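Local coordinates for protein beta-ketoacyl synthase (Burkholderia phymatum, PDB 4EWG) that probably acts as a 3-oxoacyl-[acyl-carrier-protein] synthase, condensing an acyl chain with a malonyl unit carried by acyl carrier protein, as its family does, at residues H272-T277 with F397-I402; R224-K229 with R311-E316; V9-G14 with K251-T256; L87-A92 with T241-E246; V262-N267 with T404-R409. One frame throughout, in Å; residues are numbered along the deposited sequence.

Interaction 1 of 5, residues H272-T277 with F397-I402; sequences HMTQPT and FAFGGI
Met273 lies against the turn Phe399-Gly400-Gly401 and meets it with both backbone and side chain. Its CB points away from the turn. CG is anti to the backbone N (chi1 -171°) and passes the Phe399 ring only loosely, 4.5 Å from CD1. Bends at chi2 and chi3 then curl the chain. They bring SD beside Gly400, 3.8 Å from its CA and 4.0 Å from its N. The Met273 side chain also packs on Leu153 of the second subunit. Gly400 N donates to Met273 O at 2.8 Å, with an N-H...O angle of 154°. Thr274 continues the contact. Its CG2 lies 3.9 Å from Phe399 CE1, and the two side chains run side by side, pointing the same way. Within the loop, Thr274 N donates to His272 ND1 at 3.0 Å, near the ring plane. Gly400 and Gly401 both have positive phi, which lets the chain turn tightly beside Met273 O. Phe399 also meets Tyr139 of the second subunit in a T-shaped pair. The FAFGG sequence matches the glycine-rich loop of FabB- and FabF-type enzymes, where the phenylalanine before the two glycines gates the acyl pocket; Phe399 is probably its counterpart. One backbone bond and a few van der Waals contacts join the segments. The bond holds the main chain at Gly400, while the Phe399 ring is touched here by carbon atoms and a carbonyl alone.

Interaction 2 of 5, residues R224-K229 with R311-E316; sequences RPFDAK and RGDVAE
Phe226 and Asp313 carry this buried contact, through one hydrogen bond and one ring face. The hydrogen bond runs from Phe226 N to Asp313 OD2, 2.7 Å long and nearly straight at 168°. The N-H arrives from above the carboxylate plane, tilted 37° out of it. Asp313 OD1 accepts from Ser308 N, so the two oxygens join the 224-229 loop to the chain just before helix 310-324.

Van der Waals packing adds to this. The Phe226 ring lies against Asp313, with CG beside its own backbone N (chi1 -50°). Asp313 CG lies over one face, near the rim. CD1 is 3.8 Å from Asp313 CB, and CE1 is 3.6 Å from Asp313 O. At the tip, CZ comes within 4.0 Å of Glu316 OE1. That carboxylate is itself held by His305 N and Gly306 N.

The ionic part stays within the loop. Arg224 NE forms a salt bridge with Asp227 OD2 at 2.9 Å. Arg224 NH2 also bonds to Leu221 O. Lys229 N reaches Asp227 OD2 at 2.9 Å from the opposite face of the carboxylate. Asp227 OD1 takes Thr368 N and Glu369 N.

Arg224 to Asp227 form a type II beta turn, with Phe226 at its positive-phi position. The beta turn, through Pro225 and Phe226, packs on helix 310-324 of the thiolase-like fold; an Asx turn from Asp227 to Lys229 follows it.

Interaction 3 of 5, residues V9-G14 with K251-T256; sequences VITGMG and KARGAT
Strand 9-14 meets the chain leaving helix 247-252 near Thr11 and Thr256, whose CA atoms are 6.0 Å apart. A Schellman motif ends that helix, with Gly254 at the C-prime position. Gly254 N bonds to Lys251 O at 2.8 Å and Ala255 N to Ala250 O; the chain then passes Thr11 on its way to strand 259-268.

The side chain of Thr11 faces this turn. Its CG2 packs on Ala255 CB at 3.9 Å. Its OG1 meets Arg253 tip to tip, in the plane of the guanidinium and at its edge, 3.7 Å from NH2. That gap is too wide for a hydrogen bond. Glu245 links the two instead: one carboxylate oxygen bonds Thr11 OG1 and the other forms a salt bridge with Arg253 NE. Arg253 NH2 also bonds to Ala92 O. The extended arginine chain thus ties the helix end to helix 76-92 and to strand 238-246. The Arg253 side chain is about 4 Å from that of His249, a calcium ligand in a crystal structure of this protein, though none is bound to this chain.

Ala255 CB lies over one face of the guanidinium, 3.6 Å above its plane and toward the rim.

Interaction 4 of 5, residues L87-A92 with T241-E246; sequences LALADA and TLVLEE
Val243 has CG1 anti to its backbone N (chi1 175°) and CG2 anti to its carbonyl carbon, which turns CG2 into the surface of helix 76-92 between Ala88 and Ala92. CG2 is 3.9 Å from Ala88 CB and 3.9 Å from Ala92 CB, one helical turn on. It also comes within 3.5 Å of Ala88 O. Leu89 closes in from the flank, with CD2 4.3 Å from CG2. Val243 CG1 and CB touch Ala92 CB, so this methyl rests on the whole valine fork.

Upstream on the strand, Ala88 CB sits 3.4 Å from Thr241 O and also meets Thr241 CB and CG2. Thr241 OG1 bonds to the hydroxyls of Tyr109 and Ser85.

The small alanines let the helix lie close. Its axis passes 7.7 Å from that of strand 241-246, at an angle of 41°. This is helix-on-sheet packing on one face of the central sheet of the thiolase-like fold. Leu191 of the neighbouring strand touches both Leu89 and Val243.

Ala88 O accepts from Ala92 N; its approach to Val243 CG2 is a van der Waals contact. The chemistry across the segments is apolar: shape fit and burial of methyl groups hold helix to strand.

Interaction 5 of 5, residues V262-N267 with T404-R409; sequences VGFGCN and TSLIFR
Phe264 and Leu406 face each other across two antiparallel strands in the central sheet of the thiolase-like fold, interrupted by a classic beta bulge at Val262 and Gly263. They form a non-hydrogen-bonded pair, and their side chains cross obliquely on one face of the sheet. Phe264 CG is anti to its backbone N (chi1 173°), which turns the CD1-CE1 side of the ring toward Leu406 and Thr404. CD1 reaches Leu406 CD2 at 3.5 Å. One atom farther along the ring, CE1 lies 4.1 Å from Thr404 CB. Cys266, the next residue on this face, brings SG to 4.2 Å from Thr404 CG2. Thr404 OG1 bonds to Ser172 OG on helix 170-183. Arg160 of the second subunit packs on Phe264 and Cys266, so this face adjoins the dimer contact.

The opposite face is different. Here Gly263 and Gly265 form hydrogen-bonded pairs with Ile407 and Ser405, and the glycines put no side chain beside them. Ile407 N donates to Gly263 O, and Gly265 and Ser405 bond both ways. Ile407 and Ser405 pack on Ala288 of helix 278-291, and Ser405 OG bonds to Asn395 OD1.

At the bulge, Val262 and Ile407 meet at about a right angle. Their CG2 methyls are only 3.4 Å apart, tighter than usual van der Waals contact. Val262 CG1 packs on Arg409 CB at 3.7 Å. The bulge itself rests on one acceptor: Ile407 O takes Val262 N at 2.9 Å and, weakly, Gly263 N at 3.4 Å.

In the fold
Interactions 1, 3, 4 and 5 all reach the central mixed sheet. Interaction 5 pairs strands 259-268 and 402-409; strand 8-16 flanks the first, and strand 238-246 lies beyond it. Interactions 3 and 4 share these adjacent strands, their centres about 7 Å apart. Ile10 and Phe408 link interactions 3 and 5. The centres of interactions 1 and 2 are about 15 Å apart, across the chain's centre from 3 and 4; Pro276 meets Ala315. Along the chain, interactions 3 and 4 close before 1 and 5 open. Interaction 2 alternates with all: 224-229 precedes 241-246, and 311-316 falls between 272-277 and 397-402. Interactions 1 and 5 touch the second subunit, so the sheet carries contacts into the dimer interface.

Interaction 1 of 5, residues H272-T277 with F397-I402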
# COMPACT_ATOMS: atom_id res chain seq x y z
N HIS A 272 8.39 -18.63 0.78
CA HIS A 272 8.66 -18.31 2.19
C HIS A 272 8.51 -16.83 2.50
O HIS A 272 8.65 -15.94 1.62
CB HIS A 272 10.07 -18.76 2.54
CG HIS A 272 10.27 -19.04 4.01
ND1 HIS A 272 10.64 -18.07 4.90
CD2 HIS A 272 10.12 -20.21 4.75
CE1 HIS A 272 10.73 -18.61 6.13
NE2 HIS A 272 10.41 -19.92 6.03
N MET A 273 8.22 -16.56 3.78
CA MET A 273 8.05 -15.20 4.27
C MET A 273 9.39 -14.41 4.33
O MET A 273 9.42 -13.20 4.09
CB MET A 273 7.40 -15.21 5.65
CG MET A 273 6.99 -13.84 6.16
SD MET A 273 5.67 -13.09 5.15
CE MET A 273 4.34 -14.30 5.51
N THR A 274 10.49 -15.10 4.66
CA THR A 274 11.78 -14.43 4.87
C THR A 274 12.93 -15.03 4.03
O THR A 274 13.79 -14.30 3.54
CB THR A 274 12.18 -14.39 6.37
OG1 THR A 274 12.31 -15.72 6.89
CG2 THR A 274 11.13 -13.63 7.18
N GLN A 275 12.97 -16.35 3.90
CA GLN A 275 13.97 -17.00 3.05
C GLN A 275 13.67 -16.75 1.55
O GLN A 275 12.63 -17.13 1.07
CB GLN A 275 14.04 -18.51 3.33
CG GLN A 275 14.27 -18.94 4.80
CD GLN A 275 14.48 -20.45 4.95
OE1 GLN A 275 14.55 -21.16 3.96
NE2 GLN A 275 14.57 -20.94 6.20
N PRO A 276 14.61 -16.14 0.81
CA PRO A 276 14.39 -15.86 -0.61
C PRO A 276 14.61 -17.06 -1.54
O PRO A 276 15.48 -17.87 -1.27
CB PRO A 276 15.40 -14.75 -0.89
CG PRO A 276 16.48 -14.97 0.07
CD PRO A 276 15.88 -15.59 1.29
N THR A 277 13.86 -17.13 -2.63
CA THR A 277 14.04 -18.16 -3.66
C THR A 277 14.66 -17.59 -4.96
O THR A 277 14.03 -16.79 -5.69
CB THR A 277 12.68 -18.81 -4.03
OG1 THR A 277 12.03 -19.30 -2.85
CG2 THR A 277 12.91 -19.97 -5.03
N PHE A 397 14.60 -6.94 -3.03
CA PHE A 397 13.91 -8.18 -2.68
C PHE A 397 13.51 -8.05 -1.26
O PHE A 397 14.35 -7.78 -0.43
CB PHE A 397 14.84 -9.39 -2.86
CG PHE A 397 15.47 -9.45 -4.20
CD1 PHE A 397 14.73 -9.86 -5.30
CD2 PHE A 397 16.76 -9.08 -4.39
CE1 PHE A 397 15.29 -9.91 -6.57
CE2 PHE A 397 17.33 -9.12 -5.66
CZ PHE A 397 16.60 -9.54 -6.74
N ALA A 398 12.25 -8.33 -0.95
CA ALA A 398 11.66 -7.91 0.28
C ALA A 398 10.95 -9.04 1.04
O ALA A 398 10.74 -10.15 0.54
CB ALA A 398 10.69 -6.79 -0.01
N PHE A 399 10.57 -8.73 2.27
CA PHE A 399 9.65 -9.52 3.05
C PHE A 399 8.51 -10.07 2.23
O PHE A 399 7.97 -9.37 1.35
CB PHE A 399 9.01 -8.64 4.11
CG PHE A 399 9.54 -8.87 5.48
CD1 PHE A 399 9.06 -9.89 6.24
CD2 PHE A 399 10.51 -8.03 5.98
CE1 PHE A 399 9.57 -10.10 7.50
CE2 PHE A 399 11.02 -8.23 7.25
CZ PHE A 399 10.56 -9.27 8.00
N GLY A 400 8.12 -11.30 2.53
CA GLY A 400 7.08 -11.96 1.78
C GLY A 400 7.53 -12.43 0.39
O GLY A 400 6.70 -12.86 -0.41
N GLY A 401 8.81 -12.35 0.10
CA GLY A 401 9.31 -12.77 -1.20
C GLY A 401 8.93 -11.83 -2.33
O GLY A 401 8.91 -12.26 -3.49
N ILE A 402 8.63 -10.56 -2.01
CA ILE A 402 8.28 -9.55 -3.02
C ILE A 402 9.55 -9.09 -3.73
O ILE A 402 10.47 -8.56 -3.07
CB ILE A 402 7.59 -8.31 -2.41
CG1 ILE A 402 6.20 -8.70 -1.88
CG2 ILE A 402 7.48 -7.18 -3.41
CD1 ILE A 402 5.59 -7.67 -0.94

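Interaction 2 of 5, residues R224-K229 with R311-E316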
# COMPACT_ATOMS: atom_id res chain seq x y z
N ARG A 224 28.65 -6.22 5.35
CA ARG A 224 29.65 -6.67 4.40
C ARG A 224 29.00 -7.48 3.27
O ARG A 224 29.21 -8.69 3.16
CB ARG A 224 30.70 -7.56 5.11
CG ARG A 224 31.24 -7.03 6.43
CD ARG A 224 32.28 -7.99 7.04
NE ARG A 224 33.47 -8.14 6.21
CZ ARG A 224 34.51 -7.31 6.20
NH1 ARG A 224 35.53 -7.55 5.40
NH2 ARG A 224 34.54 -6.24 6.99
N PRO A 225 28.24 -6.82 2.40
CA PRO A 225 27.54 -7.56 1.37
C PRO A 225 28.45 -8.48 0.55
O PRO A 225 29.52 -8.06 0.11
CB PRO A 225 26.94 -6.47 0.48
CG PRO A 225 26.81 -5.31 1.38
CD PRO A 225 28.00 -5.38 2.29
N PHE A 226 28.01 -9.73 0.38
CA PHE A 226 28.72 -10.76 -0.43
C PHE A 226 30.08 -11.20 0.14
O PHE A 226 30.78 -11.96 -0.48
CB PHE A 226 28.85 -10.32 -1.89
CG PHE A 226 27.56 -9.86 -2.49
CD1 PHE A 226 26.55 -10.77 -2.75
CD2 PHE A 226 27.33 -8.52 -2.73
CE1 PHE A 226 25.36 -10.36 -3.27
CE2 PHE A 226 26.13 -8.08 -3.27
CZ PHE A 226 25.14 -9.01 -3.53
N ASP A 227 30.41 -10.73 1.33
CA ASP A 227 31.70 -11.04 1.95
C ASP A 227 31.63 -12.34 2.78
O ASP A 227 30.62 -12.64 3.43
CB ASP A 227 32.11 -9.86 2.84
CG ASP A 227 33.55 -9.97 3.31
OD1 ASP A 227 34.45 -9.66 2.50
OD2 ASP A 227 33.76 -10.38 4.47
N ALA A 228 32.73 -13.07 2.77
CA ALA A 228 32.82 -14.37 3.48
C ALA A 228 32.71 -14.21 4.97
O ALA A 228 32.42 -15.17 5.66
CB ALA A 228 34.14 -15.06 3.16
N LYS A 229 32.97 -13.02 5.49
CA LYS A 229 32.97 -12.80 6.93
C LYS A 229 31.76 -12.02 7.38
O LYS A 229 31.69 -11.61 8.52
CB LYS A 229 34.29 -12.09 7.37
CG LYS A 229 35.57 -12.93 7.21
CD LYS A 229 35.36 -14.36 7.71
CE LYS A 229 36.67 -15.14 7.90
NZ LYS A 229 37.22 -15.57 6.59
N ARG A 311 21.58 -15.82 3.76
CA ARG A 311 20.83 -16.36 2.62
C ARG A 311 20.51 -15.33 1.52
O ARG A 311 20.40 -15.69 0.34
CB ARG A 311 19.49 -16.91 3.08
CG ARG A 311 19.56 -18.08 4.02
CD ARG A 311 18.15 -18.41 4.49
NE ARG A 311 18.06 -19.69 5.18
CZ ARG A 311 18.10 -20.88 4.59
NH1 ARG A 311 18.23 -20.97 3.26
NH2 ARG A 311 18.00 -22.01 5.33
N GLY A 312 20.31 -14.06 1.92
CA GLY A 312 19.91 -13.01 0.99
C GLY A 312 20.96 -12.80 -0.08
O GLY A 312 20.65 -12.80 -1.25
N ASP A 313 22.20 -12.65 0.35
CA ASP A 313 23.28 -12.42 -0.57
C ASP A 313 23.52 -13.63 -1.50
O ASP A 313 23.72 -13.47 -2.70
CB ASP A 313 24.55 -12.07 0.19
CG ASP A 313 24.49 -10.67 0.81
OD1 ASP A 313 23.39 -10.02 0.81
OD2 ASP A 313 25.56 -10.22 1.31
N VAL A 314 23.47 -14.84 -0.95
CA VAL A 314 23.65 -16.06 -1.77
C VAL A 314 22.56 -16.14 -2.86
O VAL A 314 22.86 -16.18 -4.06
CB VAL A 314 23.63 -17.34 -0.91
CG1 VAL A 314 23.54 -18.61 -1.79
CG2 VAL A 314 24.86 -17.38 -0.00
N ALA A 315 21.30 -16.10 -2.44
CA ALA A 315 20.18 -16.14 -3.38
C ALA A 315 20.26 -15.06 -4.43
O ALA A 315 20.01 -15.33 -5.62
CB ALA A 315 18.87 -15.99 -2.64
N GLU A 316 20.57 -13.82 -4.01
CA GLU A 316 20.65 -12.70 -4.95
C GLU A 316 21.76 -12.94 -5.98
O GLU A 316 21.55 -12.73 -7.18
CB GLU A 316 20.88 -11.34 -4.23
CG GLU A 316 21.00 -10.18 -5.20
CD GLU A 316 21.01 -8.79 -4.55
OE1 GLU A 316 21.19 -8.66 -3.32
OE2 GLU A 316 20.82 -7.81 -5.29

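Interaction 3 of 5, residues V9-G14 with K251-T256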
# COMPACT_ATOMS: atom_id res chain seq x y z
N VAL A 9 10.15 9.61 -17.98
CA VAL A 9 11.47 10.07 -17.63
C VAL A 9 11.47 10.63 -16.21
O VAL A 9 10.43 10.93 -15.64
CB VAL A 9 12.01 11.16 -18.62
CG1 VAL A 9 12.16 10.61 -20.02
CG2 VAL A 9 11.11 12.43 -18.61
N ILE A 10 12.65 10.76 -15.66
CA ILE A 10 12.85 11.23 -14.32
C ILE A 10 13.45 12.61 -14.40
O ILE A 10 14.57 12.76 -14.85
CB ILE A 10 13.83 10.31 -13.56
CG1 ILE A 10 13.19 8.95 -13.31
CG2 ILE A 10 14.23 10.93 -12.22
CD1 ILE A 10 14.19 7.85 -13.16
N THR A 11 12.72 13.60 -13.93
CA THR A 11 13.16 15.03 -14.07
C THR A 11 13.48 15.67 -12.72
O THR A 11 13.92 16.82 -12.68
CB THR A 11 12.06 15.83 -14.75
OG1 THR A 11 10.83 15.59 -14.06
CG2 THR A 11 11.87 15.36 -16.17
N GLY A 12 13.29 14.93 -11.62
CA GLY A 12 13.64 15.39 -10.27
C GLY A 12 14.11 14.24 -9.39
O GLY A 12 13.52 13.16 -9.41
N MET A 13 15.20 14.45 -8.63
CA MET A 13 15.69 13.46 -7.65
C MET A 13 16.15 14.18 -6.40
O MET A 13 16.79 15.24 -6.48
CB MET A 13 16.88 12.65 -8.20
CG MET A 13 16.71 12.17 -9.62
SD MET A 13 17.93 10.96 -10.18
CE MET A 13 19.45 11.91 -10.02
N GLY A 14 15.84 13.60 -5.25
CA GLY A 14 16.26 14.14 -3.98
C GLY A 14 15.94 13.21 -2.83
O GLY A 14 15.13 12.29 -2.95
N LYS A 251 9.83 17.25 -22.26
CA LYS A 251 10.41 17.91 -23.42
C LYS A 251 9.76 19.32 -23.63
O LYS A 251 10.46 20.33 -23.63
CB LYS A 251 10.34 16.99 -24.67
N ALA A 252 8.43 19.39 -23.70
CA ALA A 252 7.72 20.68 -23.95
C ALA A 252 8.06 21.81 -22.94
O ALA A 252 8.06 22.97 -23.33
CB ALA A 252 6.21 20.46 -23.98
N ARG A 253 8.35 21.50 -21.68
CA ARG A 253 8.74 22.57 -20.75
C ARG A 253 10.27 22.72 -20.61
O ARG A 253 10.75 23.46 -19.78
CB ARG A 253 8.08 22.35 -19.36
CG ARG A 253 8.72 21.28 -18.50
CD ARG A 253 7.87 20.96 -17.26
NE ARG A 253 8.50 19.90 -16.48
CZ ARG A 253 9.41 20.10 -15.52
NH1 ARG A 253 9.74 21.33 -15.14
NH2 ARG A 253 9.95 19.06 -14.89
N GLY A 254 11.03 22.01 -21.43
CA GLY A 254 12.48 22.06 -21.42
C GLY A 254 13.16 21.49 -20.18
O GLY A 254 14.20 21.98 -19.76
N ALA A 255 12.58 20.46 -19.61
CA ALA A 255 13.10 19.92 -18.36
C ALA A 255 14.45 19.27 -18.59
O ALA A 255 14.68 18.69 -19.64
CB ALA A 255 12.12 18.87 -17.81
N THR A 256 15.33 19.37 -17.60
CA THR A 256 16.55 18.58 -17.56
C THR A 256 16.16 17.13 -17.21
O THR A 256 15.57 16.89 -16.19
CB THR A 256 17.51 19.09 -16.49
OG1 THR A 256 17.96 20.38 -16.84
CG2 THR A 256 18.69 18.17 -16.37
O HOH W 1 15.74 18.35 -13.50

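Interaction 4 of 5, residues L87-A92 with T241-E246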
# COMPACT_ATOMS: atom_id res chain seq x y z
N LEU A 87 12.81 18.42 -2.07
CA LEU A 87 14.07 18.55 -2.76
C LEU A 87 13.89 18.13 -4.25
O LEU A 87 14.37 18.81 -5.16
CB LEU A 87 15.16 17.73 -2.07
CG LEU A 87 15.61 18.34 -0.73
CD1 LEU A 87 16.22 17.34 0.24
CD2 LEU A 87 16.55 19.55 -0.94
N ALA A 88 13.18 17.02 -4.47
CA ALA A 88 13.02 16.47 -5.82
C ALA A 88 12.19 17.39 -6.69
O ALA A 88 12.49 17.57 -7.85
CB ALA A 88 12.38 15.10 -5.76
N LEU A 89 11.13 17.94 -6.12
CA LEU A 89 10.34 18.94 -6.82
C LEU A 89 11.14 20.18 -7.19
O LEU A 89 11.02 20.68 -8.31
CB LEU A 89 9.16 19.35 -5.98
CG LEU A 89 8.01 18.38 -5.97
CD1 LEU A 89 7.08 18.86 -4.87
CD2 LEU A 89 7.34 18.35 -7.34
N ALA A 90 11.97 20.68 -6.29
CA ALA A 90 12.80 21.88 -6.63
C ALA A 90 13.67 21.50 -7.80
O ALA A 90 13.77 22.23 -8.79
CB ALA A 90 13.65 22.35 -5.46
N ASP A 91 14.30 20.34 -7.67
CA ASP A 91 15.26 19.90 -8.64
C ASP A 91 14.55 19.75 -9.98
O ASP A 91 15.15 20.03 -11.01
CB ASP A 91 15.94 18.58 -8.19
CG ASP A 91 16.80 17.95 -9.28
OD1 ASP A 91 17.82 18.58 -9.72
OD2 ASP A 91 16.47 16.82 -9.69
N ALA A 92 13.28 19.35 -9.97
CA ALA A 92 12.50 19.18 -11.22
C ALA A 92 11.97 20.51 -11.80
O ALA A 92 11.40 20.54 -12.88
CB ALA A 92 11.36 18.21 -11.01
N THR A 241 12.95 10.55 -3.12
CA THR A 241 11.84 10.75 -4.01
C THR A 241 12.38 10.99 -5.42
O THR A 241 13.33 11.79 -5.61
CB THR A 241 11.01 11.98 -3.60
OG1 THR A 241 10.53 11.84 -2.25
CG2 THR A 241 9.79 12.15 -4.56
N LEU A 242 11.74 10.36 -6.40
CA LEU A 242 11.95 10.72 -7.80
C LEU A 242 10.69 11.37 -8.37
O LEU A 242 9.54 10.99 -8.03
CB LEU A 242 12.29 9.51 -8.64
CG LEU A 242 13.44 8.62 -8.21
CD1 LEU A 242 13.49 7.39 -9.14
CD2 LEU A 242 14.72 9.41 -8.29
N VAL A 243 10.89 12.40 -9.20
CA VAL A 243 9.81 12.99 -9.97
C VAL A 243 9.79 12.26 -11.34
O VAL A 243 10.73 12.35 -12.12
CB VAL A 243 9.99 14.51 -10.18
CG1 VAL A 243 8.90 15.02 -11.09
CG2 VAL A 243 10.00 15.27 -8.85
N LEU A 244 8.75 11.52 -11.59
CA LEU A 244 8.57 10.85 -12.87
C LEU A 244 7.65 11.72 -13.68
O LEU A 244 6.74 12.37 -13.13
CB LEU A 244 7.91 9.47 -12.70
CG LEU A 244 8.74 8.25 -12.29
CD1 LEU A 244 9.51 8.54 -11.00
CD2 LEU A 244 7.82 7.03 -12.10
N GLU A 245 7.87 11.73 -14.99
CA GLU A 245 7.15 12.67 -15.83
C GLU A 245 6.99 12.12 -17.23
O GLU A 245 7.94 11.54 -17.77
CB GLU A 245 7.91 13.97 -15.85
CG GLU A 245 7.26 15.08 -16.65
CD GLU A 245 7.89 16.45 -16.40
OE1 GLU A 245 8.85 16.55 -15.59
OE2 GLU A 245 7.43 17.43 -17.03
N GLU A 246 5.80 12.28 -17.80
CA GLU A 246 5.58 11.84 -19.17
C GLU A 246 6.57 12.60 -20.08
O GLU A 246 6.83 13.77 -19.89
CB GLU A 246 4.13 12.08 -19.58
CG GLU A 246 3.77 11.54 -20.95
CD GLU A 246 4.08 12.48 -22.09
OE1 GLU A 246 3.94 13.70 -21.91
OE2 GLU A 246 4.48 12.00 -23.17

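Interaction 5 of 5, residues V262-N267 with T404-R409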
# COMPACT_ATOMS: atom_id res chain seq x y z
N VAL A 262 12.72 2.36 -18.38
CA VAL A 262 12.36 1.55 -19.55
C VAL A 262 11.80 0.18 -19.21
O VAL A 262 11.14 -0.43 -20.04
CB VAL A 262 13.54 1.42 -20.56
CG1 VAL A 262 13.76 2.77 -21.29
CG2 VAL A 262 14.82 0.95 -19.89
N GLY A 263 12.00 -0.31 -17.98
CA GLY A 263 11.39 -1.56 -17.56
C GLY A 263 11.16 -1.70 -16.09
O GLY A 263 11.91 -1.16 -15.25
N PHE A 264 10.11 -2.42 -15.75
CA PHE A 264 9.82 -2.74 -14.38
C PHE A 264 9.29 -4.14 -14.29
O PHE A 264 8.35 -4.48 -14.99
CB PHE A 264 8.79 -1.75 -13.82
CG PHE A 264 8.29 -2.09 -12.46
CD1 PHE A 264 9.17 -2.22 -11.40
CD2 PHE A 264 6.92 -2.23 -12.22
CE1 PHE A 264 8.70 -2.51 -10.13
CE2 PHE A 264 6.45 -2.49 -10.94
CZ PHE A 264 7.34 -2.65 -9.90
N GLY A 265 9.90 -4.96 -13.45
CA GLY A 265 9.43 -6.34 -13.22
C GLY A 265 9.12 -6.49 -11.74
O GLY A 265 9.85 -5.99 -10.88
N CYS A 266 7.99 -7.13 -11.45
CA CYS A 266 7.57 -7.35 -10.12
C CYS A 266 6.85 -8.65 -9.98
O CYS A 266 5.87 -8.92 -10.70
CB CYS A 266 6.67 -6.20 -9.67
SG CYS A 266 6.16 -6.36 -7.95
N ASN A 267 7.33 -9.48 -9.06
CA ASN A 267 6.72 -10.76 -8.76
C ASN A 267 6.95 -11.15 -7.30
O ASN A 267 7.44 -10.35 -6.52
CB ASN A 267 7.22 -11.86 -9.73
CG ASN A 267 8.65 -12.27 -9.48
OD1 ASN A 267 9.38 -11.63 -8.72
ND2 ASN A 267 9.06 -13.36 -10.11
N THR A 404 11.38 -6.86 -6.96
CA THR A 404 11.33 -5.78 -7.95
C THR A 404 12.65 -5.61 -8.66
O THR A 404 13.71 -5.78 -8.08
CB THR A 404 10.96 -4.42 -7.32
OG1 THR A 404 11.98 -4.04 -6.38
CG2 THR A 404 9.65 -4.51 -6.62
N SER A 405 12.54 -5.27 -9.94
CA SER A 405 13.69 -4.99 -10.80
C SER A 405 13.34 -3.77 -11.66
O SER A 405 12.32 -3.75 -12.33
CB SER A 405 13.96 -6.20 -11.70
OG SER A 405 15.07 -5.99 -12.52
N LEU A 406 14.20 -2.76 -11.62
CA LEU A 406 13.99 -1.53 -12.37
C LEU A 406 15.10 -1.38 -13.36
O LEU A 406 16.27 -1.54 -12.99
CB LEU A 406 14.01 -0.33 -11.43
CG LEU A 406 12.77 -0.18 -10.56
CD1 LEU A 406 13.08 0.73 -9.34
CD2 LEU A 406 11.59 0.31 -11.39
N ILE A 407 14.75 -1.02 -14.59
CA ILE A 407 15.73 -0.69 -15.60
C ILE A 407 15.64 0.80 -16.02
O ILE A 407 14.58 1.29 -16.47
CB ILE A 407 15.59 -1.59 -16.86
CG1 ILE A 407 15.78 -3.07 -16.48
CG2 ILE A 407 16.64 -1.18 -17.91
CD1 ILE A 407 15.51 -4.07 -17.59
N PHE A 408 16.79 1.50 -15.91
CA PHE A 408 16.92 2.89 -16.30
C PHE A 408 17.80 3.01 -17.57
O PHE A 408 18.86 2.38 -17.69
CB PHE A 408 17.53 3.71 -15.17
CG PHE A 408 16.77 3.62 -13.90
CD1 PHE A 408 15.49 4.11 -13.82
CD2 PHE A 408 17.33 3.03 -12.78
CE1 PHE A 408 14.75 4.02 -12.65
CE2 PHE A 408 16.60 2.93 -11.60
CZ PHE A 408 15.31 3.43 -11.54
N ARG A 409 17.36 3.84 -18.49
CA ARG A 409 18.10 4.08 -19.71
C ARG A 409 18.91 5.38 -19.58
O ARG A 409 18.42 6.39 -19.06
CB ARG A 409 17.17 4.16 -20.92
CG ARG A 409 17.87 4.71 -22.13
CD ARG A 409 17.10 4.63 -23.42
NE ARG A 409 18.09 4.68 -24.47
CZ ARG A 409 17.83 4.42 -25.75
NH1 ARG A 409 16.60 4.15 -26.16
NH2 ARG A 409 18.82 4.47 -26.62